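Local structure of Rv1989c (MbcT) (Mycobacterium tuberculosis, 6FKG) at the interface of chains A and B and the interface of chains A and C. The protein degrades NAD+ by phosphorolysis as the toxin of a type II toxin-antitoxin system, killing the cell unless its cognate antitoxin MbcA blocks the active site. Coordinates in Å, arbitrary orientation; residue numbers count along the deposited sequence, not the author numbering. Chains: chain A, Rv1989c (MbcT); chain B/C, Rv1990c (MbcA).

Contact 1: the interface of chains A and B. Residues chain A 6, 9, 112-115, 119, 126-127, 130-131; chain B 39, 45, 47-48.
B:Pro47 and B:Gln48, in a loop that follows helix 34-41 of the Xre-family antitoxin MbcA, bury most of the antitoxin surface in this contact with the RES-domain toxin MbcT. The pyrrolidine ring of B:Pro47 enters a groove lined by A:Leu9 of helix 7-16, the turn A:Val113 to A:Leu115, and A:Gly127, A:Ala130 and A:Val131 of helix 126-137. Its CB meets CD2 of A:Leu9 at 3.8 Å, the two side chains crossing nearly at a right angle, while CG approaches the carbonyl O of A:Val113 and one methyl of A:Leu115. The carbonyl O of B:Pro47 rests against the methyl group of A:Ala130.

B:Gln48 supplies the polar part. With CG anti to the carbonyl carbon (chi1 -61°) and the chain bent at chi2 (83°), its amide swings back towards A:Gly114 and A:Asp119. NE2 donates to the carbonyl O of A:Gly114 at 2.9 Å, in the carbonyl plane and almost straight (169° at H). It also donates to the carboxylate OD1 of A:Asp119 at 2.9 Å, approaching from above the carboxylate plane. Both acceptors lie close to the amide plane, so the rotation of this group is fixed; on its other side OE1 reaches A:Gly114 O through a water, 2.7 Å from OE1. The negative charge of A:Asp119 probably strengthens the hold on the amide nitrogen.

B:Val45 extends the apolar seam. Its CG1 packs on the A:Val113-A:Gly114 backbone, and CG2, anti to its own backbone N, lies 3.6 Å from CA of A:Leu9. Behind it, B:Arg39 steadies the loop: NE and NH2 both grip the carbonyl O of B:Val45 side-on, NH2 at 2.9 Å. The same NH2 lies 3.3 Å from CA of A:Gly114, and the carbonyl carbon of A:Gly114 lies over the rim of one guanidinium face.

Contact 2: the interface of chains A and C. Residues chain A 33, 37-41, 43-44; chain C 103-104, 107-108, 110-111, 113.
The short helix 39-44 of the RES-family toxin begins just after A:Gly38 (phi/psi -131°/16°), and its first turn faces the C-terminal end of helix 99-110 in the toxin-binding domain of MbcA and the C:Glu111 that follows it. C:Glu111, its CG anti to the carbonyl carbon and its chain extended beyond, lays its carboxylate against this helix start. OE1 accepts from the backbone N of A:Gly40 at 2.9 Å, and OE2 accepts from the hydroxyl OG of A:Ser37 at 2.9 Å. Both donors come from above the carboxylate plane, the amide at a steep 66°. A water lying 2.7 Å from OE1 carries the link on to the backbone N of A:Ala41. The N-terminal end of the helix would be expected to stabilise the negative charge here.

C:Asp107, one turn earlier, lies between two arginines of the toxin. A:Arg33, bent at chi2, makes a salt bridge in which NH2 donates to OD1 at 2.9 Å, again from above the carboxylate plane; the bonds from NH1 to both carboxylate oxygens are weak. The methyl group of C:Ala110 sits over one face of this guanidinium, towards its rim, while OE2 of C:Glu111 lies at its edge, with a looser ionic pairing to NH1. From the other side A:Arg43, bent at chi3, crosses C:Asp107 at about a right angle. Its NH1 is 3.1 Å from OD1, but the N-H points away, making this a salt bridge without a hydrogen bond. The paired positive charges probably keep C:Asp107 ionised.

C:Ala104, C:Ala108 and C:Val113 make the apolar margin against A:Phe44 and A:Ala41. CB of C:Ala104 lies in plane at the edge of the A:Phe44 ring, 4.0 Å from CD1, and CB of C:Ala108 meets CB of A:Phe44 at 3.9 Å. C:Val113 turns CG2 towards the backbone of A:Ala41.

Contact 1: the interface of chains A and B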
ATOM      1  N   ASP A   6      18.668   6.690  23.197  1.00 45.16           N
ATOM      2  CA  ASP A   6      19.765   5.812  23.596  1.00 43.18           C
ATOM      3  C   ASP A   6      20.042   5.808  25.102  1.00 45.99           C
ATOM      4  O   ASP A   6      20.326   6.852  25.684  1.00 41.25           O
ATOM      5  CB  ASP A   6      21.033   6.221  22.853  1.00 49.43           C
ATOM      6  CG  ASP A   6      22.198   5.312  23.164  1.00 57.91           C
ATOM      7  OD1 ASP A   6      21.987   4.084  23.230  1.00 68.66           O
ATOM      8  OD2 ASP A   6      23.314   5.821  23.357  1.00 63.45           O
ATOM      9  N   LEU A   9      23.516   7.267  25.917  1.00 33.95           N
ATOM     10  CA  LEU A   9      23.604   8.708  25.710  1.00 41.13           C
ATOM     11  C   LEU A   9      22.956   9.456  26.856  1.00 34.44           C
ATOM     12  O   LEU A   9      23.519  10.418  27.384  1.00 35.83           O
ATOM     13  CB  LEU A   9      22.941   9.114  24.386  1.00 38.23           C
ATOM     14  CG  LEU A   9      22.966  10.625  24.138  1.00 38.44           C
ATOM     15  CD1 LEU A   9      24.426  11.066  23.987  1.00 33.31           C
ATOM     16  CD2 LEU A   9      22.125  11.004  22.910  1.00 34.22           C
ATOM     17  N   ALA A 112      32.539  14.117  24.946  1.00 46.31           N
ATOM     18  CA  ALA A 112      31.988  13.245  25.970  1.00 52.51           C
ATOM     19  C   ALA A 112      30.562  12.798  25.634  1.00 45.23           C
ATOM     20  O   ALA A 112      30.119  11.749  26.093  1.00 42.32           O
ATOM     21  CB  ALA A 112      32.022  13.934  27.325  1.00 57.80           C
ATOM     22  N   VAL A 113      29.840  13.578  24.835  1.00 37.21           N
ATOM     23  CA  VAL A 113      28.487  13.158  24.449  1.00 37.56           C
ATOM     24  C   VAL A 113      28.457  12.744  22.969  1.00 37.82           C
ATOM     25  O   VAL A 113      27.390  12.626  22.355  1.00 38.58           O
ATOM     26  CB  VAL A 113      27.435  14.260  24.730  1.00 39.44           C
ATOM     27  CG1 VAL A 113      27.434  14.629  26.215  1.00 41.54           C
ATOM     28  CG2 VAL A 113      27.679  15.501  23.875  1.00 35.02           C
ATOM     29  N   GLY A 114      29.641  12.516  22.412  1.00 37.96           N
ATOM     30  CA  GLY A 114      29.771  11.966  21.074  1.00 43.04           C
ATOM     31  C   GLY A 114      29.671  12.940  19.911  1.00 40.58           C
ATOM     32  O   GLY A 114      29.477  12.528  18.764  1.00 41.05           O
ATOM     33  N   LEU A 115      29.816  14.230  20.190  1.00 36.78           N
ATOM     34  CA  LEU A 115      29.720  15.234  19.144  1.00 35.14           C
ATOM     35  C   LEU A 115      31.104  15.731  18.757  1.00 38.37           C
ATOM     36  O   LEU A 115      31.967  15.941  19.615  1.00 40.14           O
ATOM     37  CB  LEU A 115      28.852  16.411  19.597  1.00 29.47           C
ATOM     38  CG  LEU A 115      27.410  16.054  19.929  1.00 33.41           C
ATOM     39  CD1 LEU A 115      26.683  17.270  20.513  1.00 31.70           C
ATOM     40  CD2 LEU A 115      26.692  15.516  18.687  1.00 34.76           C
ATOM     41  N   ASP A 119      29.490  17.657  13.432  1.00 40.83           N
ATOM     42  CA  ASP A 119      28.169  17.713  14.030  1.00 39.85           C
ATOM     43  C   ASP A 119      27.717  19.138  14.276  1.00 38.23           C
ATOM     44  O   ASP A 119      26.532  19.449  14.141  1.00 37.99           O
ATOM     45  CB  ASP A 119      28.144  16.921  15.343  1.00 36.09           C
ATOM     46  CG  ASP A 119      28.427  15.453  15.126  1.00 44.56           C
ATOM     47  OD1 ASP A 119      27.572  14.775  14.512  1.00 49.41           O
ATOM     48  OD2 ASP A 119      29.497  14.977  15.560  1.00 41.24           O
ATOM     49  N   SER A 126      21.463  15.349  13.143  1.00 34.88           N
ATOM     50  CA  SER A 126      20.922  14.235  13.939  1.00 33.99           C
ATOM     51  C   SER A 126      21.612  14.092  15.295  1.00 32.22           C
ATOM     52  O   SER A 126      20.960  13.850  16.297  1.00 31.01           O
ATOM     53  CB  SER A 126      21.014  12.914  13.159  1.00 36.20           C
ATOM     54  OG  SER A 126      22.354  12.461  13.068  1.00 42.12           O
ATOM     55  N   GLY A 127      22.933  14.257  15.327  1.00 31.97           N
ATOM     56  CA  GLY A 127      23.659  14.156  16.581  1.00 31.99           C
ATOM     57  C   GLY A 127      23.292  15.218  17.605  1.00 34.11           C
ATOM     58  O   GLY A 127      22.961  14.898  18.759  1.00 30.13           O
ATOM     59  N   ALA A 130      19.756  14.734  18.897  1.00 26.88           N
ATOM     60  CA  ALA A 130      19.622  13.638  19.879  1.00 29.34           C
ATOM     61  C   ALA A 130      20.103  14.097  21.239  1.00 31.45           C
ATOM     62  O   ALA A 130      19.527  13.744  22.267  1.00 30.30           O
ATOM     63  CB  ALA A 130      20.409  12.406  19.429  1.00 33.47           C
ATOM     64  N   VAL A 131      21.186  14.873  21.250  1.00 28.77           N
ATOM     65  CA  VAL A 131      21.706  15.394  22.514  1.00 28.50           C
ATOM     66  C   VAL A 131      20.730  16.400  23.151  1.00 28.58           C
ATOM     67  O   VAL A 131      20.449  16.328  24.364  1.00 29.73           O
ATOM     68  CB  VAL A 131      23.105  16.023  22.317  1.00 27.48           C
ATOM     69  CG1 VAL A 131      23.556  16.778  23.581  1.00 28.87           C
ATOM     70  CG2 VAL A 131      24.099  14.916  21.988  1.00 28.47           C
TER
ATOM     71  N   ARG B  39      33.422   5.121  16.155  1.00 36.07           N
ATOM     72  CA  ARG B  39      33.069   5.305  17.551  1.00 36.10           C
ATOM     73  C   ARG B  39      32.207   4.160  18.068  1.00 35.26           C
ATOM     74  O   ARG B  39      32.431   3.658  19.170  1.00 37.51           O
ATOM     75  CB  ARG B  39      32.354   6.643  17.752  1.00 37.47           C
ATOM     76  CG  ARG B  39      33.300   7.844  17.709  1.00 38.79           C
ATOM     77  CD  ARG B  39      32.561   9.145  17.982  1.00 39.47           C
ATOM     78  NE  ARG B  39      31.882   9.117  19.269  1.00 39.47           N
ATOM     79  CZ  ARG B  39      32.467   9.399  20.428  1.00 43.81           C
ATOM     80  NH1 ARG B  39      33.749   9.750  20.456  1.00 41.72           N
ATOM     81  NH2 ARG B  39      31.772   9.331  21.557  1.00 38.43           N
ATOM     82  N   VAL B  45      29.828   6.435  22.754  1.00 35.94           N
ATOM     83  CA  VAL B  45      28.461   6.897  22.557  1.00 36.91           C
ATOM     84  C   VAL B  45      28.338   7.530  21.170  1.00 37.91           C
ATOM     85  O   VAL B  45      29.229   8.256  20.706  1.00 37.43           O
ATOM     86  CB  VAL B  45      28.021   7.873  23.687  1.00 42.80           C
ATOM     87  CG1 VAL B  45      28.666   9.234  23.540  1.00 43.37           C
ATOM     88  CG2 VAL B  45      26.509   8.013  23.724  1.00 45.87           C
ATOM     89  N   PRO B  47      25.402   9.593  19.274  1.00 32.98           N
ATOM     90  CA  PRO B  47      24.068  10.193  19.178  1.00 30.32           C
ATOM     91  C   PRO B  47      23.564  10.320  17.739  1.00 32.80           C
ATOM     92  O   PRO B  47      22.347  10.465  17.523  1.00 32.40           O
ATOM     93  CB  PRO B  47      24.265  11.574  19.808  1.00 30.63           C
ATOM     94  CG  PRO B  47      25.707  11.890  19.548  1.00 32.93           C
ATOM     95  CD  PRO B  47      26.413  10.569  19.716  1.00 32.88           C
ATOM     96  N   GLN B  48      24.485  10.274  16.770  1.00 32.57           N
ATOM     97  CA  GLN B  48      24.132  10.418  15.356  1.00 35.71           C
ATOM     98  C   GLN B  48      23.320   9.245  14.809  1.00 37.24           C
ATOM     99  O   GLN B  48      23.256   8.173  15.421  1.00 34.21           O
ATOM    100  CB  GLN B  48      25.397  10.567  14.491  1.00 39.67           C
ATOM    101  CG  GLN B  48      26.262  11.788  14.801  1.00 38.97           C
ATOM    102  CD  GLN B  48      27.204  11.561  15.981  1.00 38.74           C
ATOM    103  OE1 GLN B  48      27.254  10.474  16.551  1.00 34.97           O
ATOM    104  NE2 GLN B  48      27.941  12.596  16.357  1.00 38.76           N
TER
HETATM  105  O   HOH W   1      29.644   9.958  17.663  1.00 38.63           O

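Contact 2: the interface of chains A and C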
ATOM      1  N   ARG A  33       6.422  38.616  16.571  1.00 44.43           N
ATOM      2  CA  ARG A  33       6.547  37.405  17.385  1.00 40.27           C
ATOM      3  C   ARG A  33       6.878  37.688  18.843  1.00 46.69           C
ATOM      4  O   ARG A  33       7.500  38.698  19.173  1.00 46.84           O
ATOM      5  CB  ARG A  33       7.610  36.481  16.798  1.00 37.27           C
ATOM      6  CG  ARG A  33       7.308  36.025  15.393  1.00 42.66           C
ATOM      7  CD  ARG A  33       5.836  35.653  15.237  1.00 53.12           C
ATOM      8  NE  ARG A  33       5.570  35.137  13.900  1.00 50.35           N
ATOM      9  CZ  ARG A  33       5.658  33.857  13.558  1.00 44.80           C
ATOM     10  NH1 ARG A  33       5.969  32.938  14.467  1.00 41.78           N
ATOM     11  NH2 ARG A  33       5.410  33.493  12.308  1.00 40.92           N
ATOM     12  N   SER A  37       8.720  32.984  22.681  1.00 42.49           N
ATOM     13  CA  SER A  37       8.081  31.836  22.037  1.00 41.28           C
ATOM     14  C   SER A  37       9.121  30.871  21.488  1.00 39.04           C
ATOM     15  O   SER A  37      10.196  31.285  21.047  1.00 41.88           O
ATOM     16  CB  SER A  37       7.145  32.273  20.912  1.00 51.44           C
ATOM     17  OG  SER A  37       6.651  31.138  20.215  1.00 53.52           O
ATOM     18  N   GLY A  38       8.798  29.579  21.520  1.00 36.74           N
ATOM     19  CA  GLY A  38       9.694  28.562  20.993  1.00 33.22           C
ATOM     20  C   GLY A  38       8.995  27.592  20.063  1.00 31.58           C
ATOM     21  O   GLY A  38       9.518  26.519  19.769  1.00 35.99           O
ATOM     22  N   GLU A  39       7.807  27.962  19.602  1.00 35.78           N
ATOM     23  CA  GLU A  39       6.995  27.059  18.795  1.00 35.51           C
ATOM     24  C   GLU A  39       7.557  26.846  17.391  1.00 37.70           C
ATOM     25  O   GLU A  39       7.319  25.800  16.782  1.00 39.94           O
ATOM     26  CB  GLU A  39       5.567  27.579  18.702  1.00 39.36           C
ATOM     27  CG  GLU A  39       4.956  27.760  20.058  1.00 55.05           C
ATOM     28  CD  GLU A  39       4.862  26.461  20.826  1.00 54.53           C
ATOM     29  OE1 GLU A  39       4.685  25.395  20.190  1.00 47.21           O
ATOM     30  OE2 GLU A  39       4.992  26.521  22.069  1.00 52.06           O
ATOM     31  N   GLY A  40       8.287  27.839  16.892  1.00 42.46           N
ATOM     32  CA  GLY A  40       8.900  27.752  15.576  1.00 47.44           C
ATOM     33  C   GLY A  40       9.887  26.600  15.513  1.00 40.95           C
ATOM     34  O   GLY A  40       9.806  25.739  14.631  1.00 37.67           O
ATOM     35  N   ALA A  41      10.798  26.572  16.475  1.00 37.64           N
ATOM     36  CA  ALA A  41      11.761  25.489  16.571  1.00 36.46           C
ATOM     37  C   ALA A  41      11.048  24.149  16.771  1.00 34.89           C
ATOM     38  O   ALA A  41      11.517  23.121  16.299  1.00 32.75           O
ATOM     39  CB  ALA A  41      12.748  25.752  17.698  1.00 33.24           C
ATOM     40  N   ARG A  43       8.017  23.367  15.533  1.00 32.92           N
ATOM     41  CA  ARG A  43       7.320  22.993  14.318  1.00 34.43           C
ATOM     42  C   ARG A  43       8.298  22.437  13.274  1.00 29.88           C
ATOM     43  O   ARG A  43       7.992  21.460  12.590  1.00 37.07           O
ATOM     44  CB  ARG A  43       6.546  24.194  13.757  1.00 43.08           C
ATOM     45  CG  ARG A  43       5.299  24.536  14.575  1.00 56.50           C
ATOM     46  CD  ARG A  43       4.568  25.744  14.017  1.00 64.63           C
ATOM     47  NE  ARG A  43       4.112  25.518  12.652  1.00 61.77           N
ATOM     48  CZ  ARG A  43       3.773  26.488  11.813  1.00 71.01           C
ATOM     49  NH1 ARG A  43       3.865  27.756  12.197  1.00 81.14           N
ATOM     50  NH2 ARG A  43       3.358  26.195  10.589  1.00 53.19           N
ATOM     51  N   PHE A  44       9.464  23.055  13.175  1.00 30.50           N
ATOM     52  CA  PHE A  44      10.416  22.728  12.117  1.00 32.17           C
ATOM     53  C   PHE A  44      11.592  21.885  12.583  1.00 33.60           C
ATOM     54  O   PHE A  44      12.183  21.142  11.789  1.00 32.35           O
ATOM     55  CB  PHE A  44      10.950  24.002  11.474  1.00 31.26           C
ATOM     56  CG  PHE A  44      11.804  23.744  10.263  1.00 33.38           C
ATOM     57  CD1 PHE A  44      11.222  23.337   9.073  1.00 34.57           C
ATOM     58  CD2 PHE A  44      13.180  23.903  10.320  1.00 36.25           C
ATOM     59  CE1 PHE A  44      12.000  23.097   7.946  1.00 35.75           C
ATOM     60  CE2 PHE A  44      13.969  23.659   9.202  1.00 34.83           C
ATOM     61  CZ  PHE A  44      13.371  23.258   8.013  1.00 30.48           C
TER
ATOM     62  N   LEU C 103       5.595  26.006   5.528  1.00 29.28           N
ATOM     63  CA  LEU C 103       5.073  26.884   6.566  1.00 29.53           C
ATOM     64  C   LEU C 103       5.848  26.730   7.882  1.00 30.90           C
ATOM     65  O   LEU C 103       6.065  27.719   8.589  1.00 29.16           O
ATOM     66  CB  LEU C 103       3.592  26.607   6.804  1.00 25.34           C
ATOM     67  CG  LEU C 103       2.674  26.966   5.628  1.00 27.41           C
ATOM     68  CD1 LEU C 103       1.230  26.597   5.982  1.00 29.35           C
ATOM     69  CD2 LEU C 103       2.785  28.447   5.285  1.00 27.72           C
ATOM     70  N   ALA C 104       6.251  25.502   8.210  1.00 30.14           N
ATOM     71  CA  ALA C 104       7.066  25.274   9.407  1.00 30.20           C
ATOM     72  C   ALA C 104       8.402  25.997   9.322  1.00 31.38           C
ATOM     73  O   ALA C 104       8.828  26.645  10.282  1.00 30.23           O
ATOM     74  CB  ALA C 104       7.304  23.775   9.633  1.00 28.54           C
ATOM     75  N   ASP C 107       8.027  29.660   9.839  1.00 26.13           N
ATOM     76  CA  ASP C 107       7.809  30.005  11.240  1.00 27.22           C
ATOM     77  C   ASP C 107       9.117  29.930  12.024  1.00 27.34           C
ATOM     78  O   ASP C 107       9.323  30.715  12.940  1.00 31.45           O
ATOM     79  CB  ASP C 107       6.774  29.097  11.874  1.00 36.79           C
ATOM     80  CG  ASP C 107       5.944  29.824  12.899  1.00 58.30           C
ATOM     81  OD1 ASP C 107       5.059  30.580  12.457  1.00 62.91           O
ATOM     82  OD2 ASP C 107       6.159  29.634  14.119  1.00 67.60           O
ATOM     83  N   ALA C 108       9.993  28.997  11.651  1.00 27.64           N
ATOM     84  CA  ALA C 108      11.331  28.936  12.254  1.00 28.35           C
ATOM     85  C   ALA C 108      12.119  30.186  11.887  1.00 32.94           C
ATOM     86  O   ALA C 108      12.813  30.754  12.727  1.00 31.42           O
ATOM     87  CB  ALA C 108      12.090  27.677  11.807  1.00 34.39           C
ATOM     88  N   ALA C 110      10.905  33.095  11.199  1.00 31.33           N
ATOM     89  CA  ALA C 110      10.266  34.173  11.966  1.00 30.90           C
ATOM     90  C   ALA C 110      10.641  34.158  13.438  1.00 31.49           C
ATOM     91  O   ALA C 110      10.533  35.184  14.102  1.00 31.80           O
ATOM     92  CB  ALA C 110       8.729  34.094  11.832  1.00 32.80           C
ATOM     93  N   GLU C 111      11.082  33.007  13.951  1.00 33.11           N
ATOM     94  CA  GLU C 111      11.502  32.914  15.356  1.00 30.66           C
ATOM     95  C   GLU C 111      13.014  32.909  15.531  1.00 29.42           C
ATOM     96  O   GLU C 111      13.529  32.664  16.632  1.00 30.65           O
ATOM     97  CB  GLU C 111      10.893  31.668  16.014  1.00 30.10           C
ATOM     98  CG  GLU C 111       9.374  31.777  16.158  1.00 32.66           C
ATOM     99  CD  GLU C 111       8.795  30.928  17.277  1.00 45.96           C
ATOM    100  OE1 GLU C 111       9.558  30.244  17.989  1.00 48.63           O
ATOM    101  OE2 GLU C 111       7.562  30.952  17.448  1.00 45.74           O
ATOM    102  N   VAL C 113      15.350  30.898  14.601  1.00 32.44           N
ATOM    103  CA  VAL C 113      15.960  29.612  14.905  1.00 29.21           C
ATOM    104  C   VAL C 113      17.330  29.544  14.250  1.00 31.45           C
ATOM    105  O   VAL C 113      17.456  29.853  13.077  1.00 34.23           O
ATOM    106  CB  VAL C 113      15.063  28.442  14.407  1.00 32.37           C
ATOM    107  CG1 VAL C 113      15.725  27.111  14.652  1.00 34.67           C
ATOM    108  CG2 VAL C 113      13.692  28.513  15.082  1.00 29.80           C
TER
HETATM  109  O   HOH W   2      11.950  28.996  18.273  1.00 34.01           O

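Contact 1 and contact 2 have their C-alpha centres about 24 Å apart and share no residue. One toxin molecule thus meets two antitoxin copies through different parts of MbcA: a loop after helix 34-41 in contact 1, and the C-terminal helix 99-110 with its tail in contact 2. On the toxin, helices 7-16, 117-121 and 126-137 and the turn at A:Gly114 serve the first, helix 39-44 and the residues before it the second. Since each antitoxin can offer both surfaces, the two contacts can join toxins and antitoxins alternately, consistent with heterotetramers that associate into trimers, six copies of each protein in all.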